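Local coordinates for uncharacterized protein ABO_0056 (PDB 3H35) that is of unknown function but belongs to the DUF4393 and Abi-alpha family, so a part in abortive infection defence against phage is possible, at residues G68-S80 against E86-A98. Numbering follows the deposited sequence. Where two conformers were deposited one is given.
Sequences GSAFALLTLYSGS and EVLYRYSNAGRAA. With EDO (1,2-ethanediol), chain D.
F71 and A94 meet at one end of this antiparallel beta hairpin. The methyl of A94 sits over one face of the F71 ring as a CH-pi contact, with CB 3.4 Å from F71 CG and set toward the rim. A97 CB touches CE1 of the same ring, so A94 and A97 of the short, weakly bonded helix at about 94-98 both pack against F71. Next to it, S92 OG donates to A72 O at 2.6 Å and accepts from A94 N, an ST turn. Its hydroxyl lies anti to the backbone N (chi1 178°), which aims it at strand 71-77. A water accepts from A72 N and donates to N93 OD1, while N93 ND2 is hydrogen-bonded to D131.

Strands 71-77 and 87-91 pair through backbone bonds. L74 with Y91 and L76 with Y89 are hydrogen-bonded pairs. A classic beta bulge puts both L88 and Y89 opposite L76, and L88 N reaches L76 O at 2.7 Å. On the face of L74, L76, Y89 and Y91, L76 CD1 fits alongside Y89, 3.9 Å from Y89 CD2. Helix 139-151 packs on this face.

T75, Y77, V87 and R90 share the other face. V87 CG2 is the bump here. It fills the hollow between T75 CG2, the Y77 ring and a face of the R90 guanidinium, and lies 3.5 Å from Y77 CE1. R90 runs beside T75 and gives NE to T75 OG1 at 2.9 Å, nearly straight (169°) and in the guanidinium plane. NH1 binds ethanediol O2, probably from the crystallisation liquor. At the far end, S78 OG accepts from E86 N.

E160 on strand 156-164 bonds T75 OG1, Y77 OH and R90 NH2; E86 of the second subunit also salt-bridges NH2. With two carboxylates near it, R90 probably keeps its positive charge, and the guanidinium is held where the hairpin meets another subunit.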
# COMPACT_ATOMS: atom_id res chain seq x y z
N GLY A 68 -11.24 -2.44 20.17
CA GLY A 68 -11.00 -3.85 19.95
C GLY A 68 -12.13 -4.59 19.24
O GLY A 68 -11.99 -5.75 18.92
N SER A 69 -13.25 -3.94 18.97
CA SER A 69 -14.35 -4.59 18.27
C SER A 69 -13.94 -5.16 16.92
O SER A 69 -13.14 -4.54 16.20
CB SER A 69 -15.50 -3.62 18.06
OG SER A 69 -15.93 -3.10 19.30
N ALA A 70 -14.44 -6.35 16.60
CA ALA A 70 -14.11 -7.08 15.40
C ALA A 70 -15.34 -7.12 14.49
O ALA A 70 -16.46 -7.29 14.97
CB ALA A 70 -13.62 -8.50 15.76
N PHE A 71 -15.14 -6.91 13.18
CA PHE A 71 -16.26 -6.98 12.23
C PHE A 71 -16.04 -8.00 11.13
O PHE A 71 -14.90 -8.41 10.90
CB PHE A 71 -16.52 -5.58 11.64
CG PHE A 71 -16.98 -4.59 12.67
CD1 PHE A 71 -18.33 -4.49 13.00
CD2 PHE A 71 -16.06 -3.78 13.34
CE1 PHE A 71 -18.76 -3.57 13.97
CE2 PHE A 71 -16.48 -2.88 14.33
CZ PHE A 71 -17.83 -2.77 14.64
N ALA A 72 -17.12 -8.42 10.48
CA ALA A 72 -17.04 -9.33 9.35
C ALA A 72 -16.34 -8.64 8.18
O ALA A 72 -16.59 -7.46 7.89
CB ALA A 72 -18.44 -9.84 8.94
N LEU A 73 -15.46 -9.38 7.53
CA LEU A 73 -14.73 -8.91 6.39
C LEU A 73 -14.78 -9.95 5.31
O LEU A 73 -14.51 -11.11 5.54
CB LEU A 73 -13.25 -8.70 6.80
CG LEU A 73 -12.31 -7.98 5.83
CD1 LEU A 73 -12.84 -6.56 5.53
CD2 LEU A 73 -10.90 -7.95 6.41
N LEU A 74 -15.16 -9.55 4.12
CA LEU A 74 -15.04 -10.43 2.96
C LEU A 74 -13.87 -9.94 2.15
O LEU A 74 -13.76 -8.75 1.85
CB LEU A 74 -16.30 -10.40 2.08
CG LEU A 74 -17.66 -10.82 2.66
CD1 LEU A 74 -18.72 -10.72 1.52
CD2 LEU A 74 -17.58 -12.21 3.26
N THR A 75 -12.96 -10.85 1.83
CA THR A 75 -11.81 -10.51 1.04
C THR A 75 -11.85 -11.29 -0.27
O THR A 75 -12.05 -12.50 -0.26
CB THR A 75 -10.53 -10.81 1.84
OG1 THR A 75 -10.54 -10.08 3.10
CG2 THR A 75 -9.31 -10.47 1.03
N LEU A 76 -11.69 -10.60 -1.38
CA LEU A 76 -11.58 -11.21 -2.68
C LEU A 76 -10.12 -11.33 -3.00
O LEU A 76 -9.36 -10.34 -3.04
CB LEU A 76 -12.31 -10.40 -3.74
CG LEU A 76 -13.82 -10.32 -3.59
CD1 LEU A 76 -14.44 -9.41 -4.69
CD2 LEU A 76 -14.47 -11.72 -3.60
N TYR A 77 -9.73 -12.59 -3.20
CA TYR A 77 -8.40 -12.99 -3.55
C TYR A 77 -8.34 -13.43 -4.99
O TYR A 77 -9.23 -14.12 -5.48
CB TYR A 77 -7.98 -14.19 -2.72
CG TYR A 77 -7.58 -13.86 -1.33
CD1 TYR A 77 -6.27 -13.52 -1.03
CD2 TYR A 77 -8.50 -13.86 -0.31
CE1 TYR A 77 -5.89 -13.20 0.30
CE2 TYR A 77 -8.13 -13.56 1.01
CZ TYR A 77 -6.83 -13.22 1.30
OH TYR A 77 -6.50 -12.91 2.59
N SER A 78 -7.21 -13.14 -5.62
CA SER A 78 -7.04 -13.36 -7.04
C SER A 78 -7.09 -14.81 -7.41
O SER A 78 -7.47 -15.14 -8.51
CB SER A 78 -5.71 -12.77 -7.51
OG SER A 78 -4.63 -13.38 -6.84
N GLY A 79 -6.70 -15.68 -6.49
CA GLY A 79 -6.70 -17.11 -6.73
C GLY A 79 -7.73 -17.82 -5.86
O GLY A 79 -8.41 -17.19 -5.04
N SER A 80 -7.78 -19.13 -6.03
CA SER A 80 -8.68 -20.01 -5.29
C SER A 80 -8.18 -20.25 -3.89
O SER A 80 -7.05 -19.93 -3.55
CB SER A 80 -8.80 -21.37 -5.97
OG SER A 80 -7.80 -22.25 -5.43
N GLU A 86 -3.16 -12.74 -4.40
CA GLU A 86 -3.20 -11.43 -3.75
C GLU A 86 -4.61 -10.91 -3.43
O GLU A 86 -5.59 -11.28 -4.07
CB GLU A 86 -2.46 -10.40 -4.61
CG GLU A 86 -0.93 -10.37 -4.35
CD GLU A 86 -0.20 -9.38 -5.26
OE1 GLU A 86 -0.84 -8.92 -6.26
OE2 GLU A 86 1.00 -9.06 -4.98
N VAL A 87 -4.66 -10.02 -2.46
CA VAL A 87 -5.92 -9.38 -2.03
C VAL A 87 -6.35 -8.35 -3.09
O VAL A 87 -5.58 -7.47 -3.44
CB VAL A 87 -5.76 -8.66 -0.66
CG1 VAL A 87 -6.90 -7.69 -0.45
CG2 VAL A 87 -5.63 -9.68 0.49
N LEU A 88 -7.57 -8.45 -3.60
CA LEU A 88 -8.03 -7.51 -4.61
C LEU A 88 -9.04 -6.50 -4.13
O LEU A 88 -9.12 -5.45 -4.70
CB LEU A 88 -8.64 -8.25 -5.80
CG LEU A 88 -7.65 -9.08 -6.60
CD1 LEU A 88 -8.31 -9.70 -7.81
CD2 LEU A 88 -6.45 -8.22 -7.02
N TYR A 89 -9.86 -6.83 -3.13
CA TYR A 89 -11.03 -6.08 -2.82
C TYR A 89 -11.49 -6.53 -1.46
O TYR A 89 -11.37 -7.69 -1.13
CB TYR A 89 -12.15 -6.38 -3.84
CG TYR A 89 -13.41 -5.51 -3.73
CD1 TYR A 89 -13.49 -4.32 -4.43
CD2 TYR A 89 -14.55 -5.92 -3.00
CE1 TYR A 89 -14.62 -3.55 -4.38
CE2 TYR A 89 -15.69 -5.12 -2.95
CZ TYR A 89 -15.70 -3.95 -3.66
OH TYR A 89 -16.79 -3.11 -3.67
N ARG A 90 -11.98 -5.60 -0.67
CA ARG A 90 -12.46 -5.92 0.65
C ARG A 90 -13.77 -5.23 0.92
O ARG A 90 -13.98 -4.12 0.46
CB ARG A 90 -11.43 -5.60 1.71
CG ARG A 90 -10.36 -6.65 1.77
CD ARG A 90 -9.33 -6.43 2.86
NE ARG A 90 -8.78 -7.73 3.27
CZ ARG A 90 -7.51 -7.97 3.57
NH1 ARG A 90 -6.59 -7.01 3.47
NH2 ARG A 90 -7.16 -9.19 3.94
N TYR A 91 -14.65 -5.93 1.65
CA TYR A 91 -16.00 -5.46 1.91
C TYR A 91 -16.37 -5.78 3.35
O TYR A 91 -15.95 -6.78 3.90
CB TYR A 91 -17.00 -6.09 0.92
CG TYR A 91 -18.39 -5.51 1.02
CD1 TYR A 91 -18.76 -4.38 0.27
CD2 TYR A 91 -19.33 -6.05 1.89
CE1 TYR A 91 -20.03 -3.82 0.38
CE2 TYR A 91 -20.60 -5.49 2.02
CZ TYR A 91 -20.94 -4.38 1.26
OH TYR A 91 -22.22 -3.84 1.40
N SER A 92 -17.17 -4.94 3.96
CA SER A 92 -17.61 -5.20 5.32
C SER A 92 -18.91 -4.49 5.51
O SER A 92 -19.20 -3.56 4.75
CB SER A 92 -16.59 -4.70 6.33
OG SER A 92 -17.04 -4.90 7.67
N ASN A 93 -19.69 -4.92 6.51
CA ASN A 93 -20.86 -4.17 6.95
C ASN A 93 -20.60 -3.33 8.20
O ASN A 93 -21.53 -2.77 8.76
CB ASN A 93 -22.10 -5.09 7.12
CG ASN A 93 -21.90 -6.16 8.17
OD1 ASN A 93 -20.77 -6.50 8.52
ND2 ASN A 93 -23.01 -6.72 8.67
N ALA A 94 -19.33 -3.22 8.61
CA ALA A 94 -18.94 -2.44 9.79
C ALA A 94 -19.40 -0.98 9.65
O ALA A 94 -19.62 -0.32 10.64
CB ALA A 94 -17.43 -2.50 10.00
N GLY A 95 -19.53 -0.49 8.42
CA GLY A 95 -20.03 0.88 8.19
C GLY A 95 -21.37 1.17 8.83
O GLY A 95 -21.60 2.29 9.30
N ARG A 96 -22.22 0.15 8.90
CA ARG A 96 -23.55 0.32 9.44
C ARG A 96 -23.47 0.65 10.92
O ARG A 96 -23.98 1.67 11.34
CB ARG A 96 -24.41 -0.94 9.22
CG ARG A 96 -24.41 -1.53 7.78
CD ARG A 96 -25.00 -0.57 6.77
NE ARG A 96 -25.20 -1.20 5.46
CZ ARG A 96 -25.70 -0.57 4.39
NH1 ARG A 96 -25.84 -1.24 3.24
NH2 ARG A 96 -26.05 0.71 4.45
N ALA A 97 -22.78 -0.16 11.71
CA ALA A 97 -22.68 0.13 13.13
C ALA A 97 -21.85 1.37 13.33
O ALA A 97 -22.06 2.07 14.31
CB ALA A 97 -22.04 -1.03 13.88
N ALA A 98 -20.91 1.65 12.43
CA ALA A 98 -20.02 2.80 12.62
C ALA A 98 -20.70 4.14 12.31
O ALA A 98 -20.15 5.18 12.61
CB ALA A 98 -18.75 2.66 11.79
C1 EDO D . -8.37 -3.82 0.33
O1 EDO D . -8.45 -3.50 -1.07
C2 EDO D . -6.94 -3.94 0.82
O2 EDO D . -6.91 -4.93 1.83
O HOH W 1 -19.68 -7.14 10.92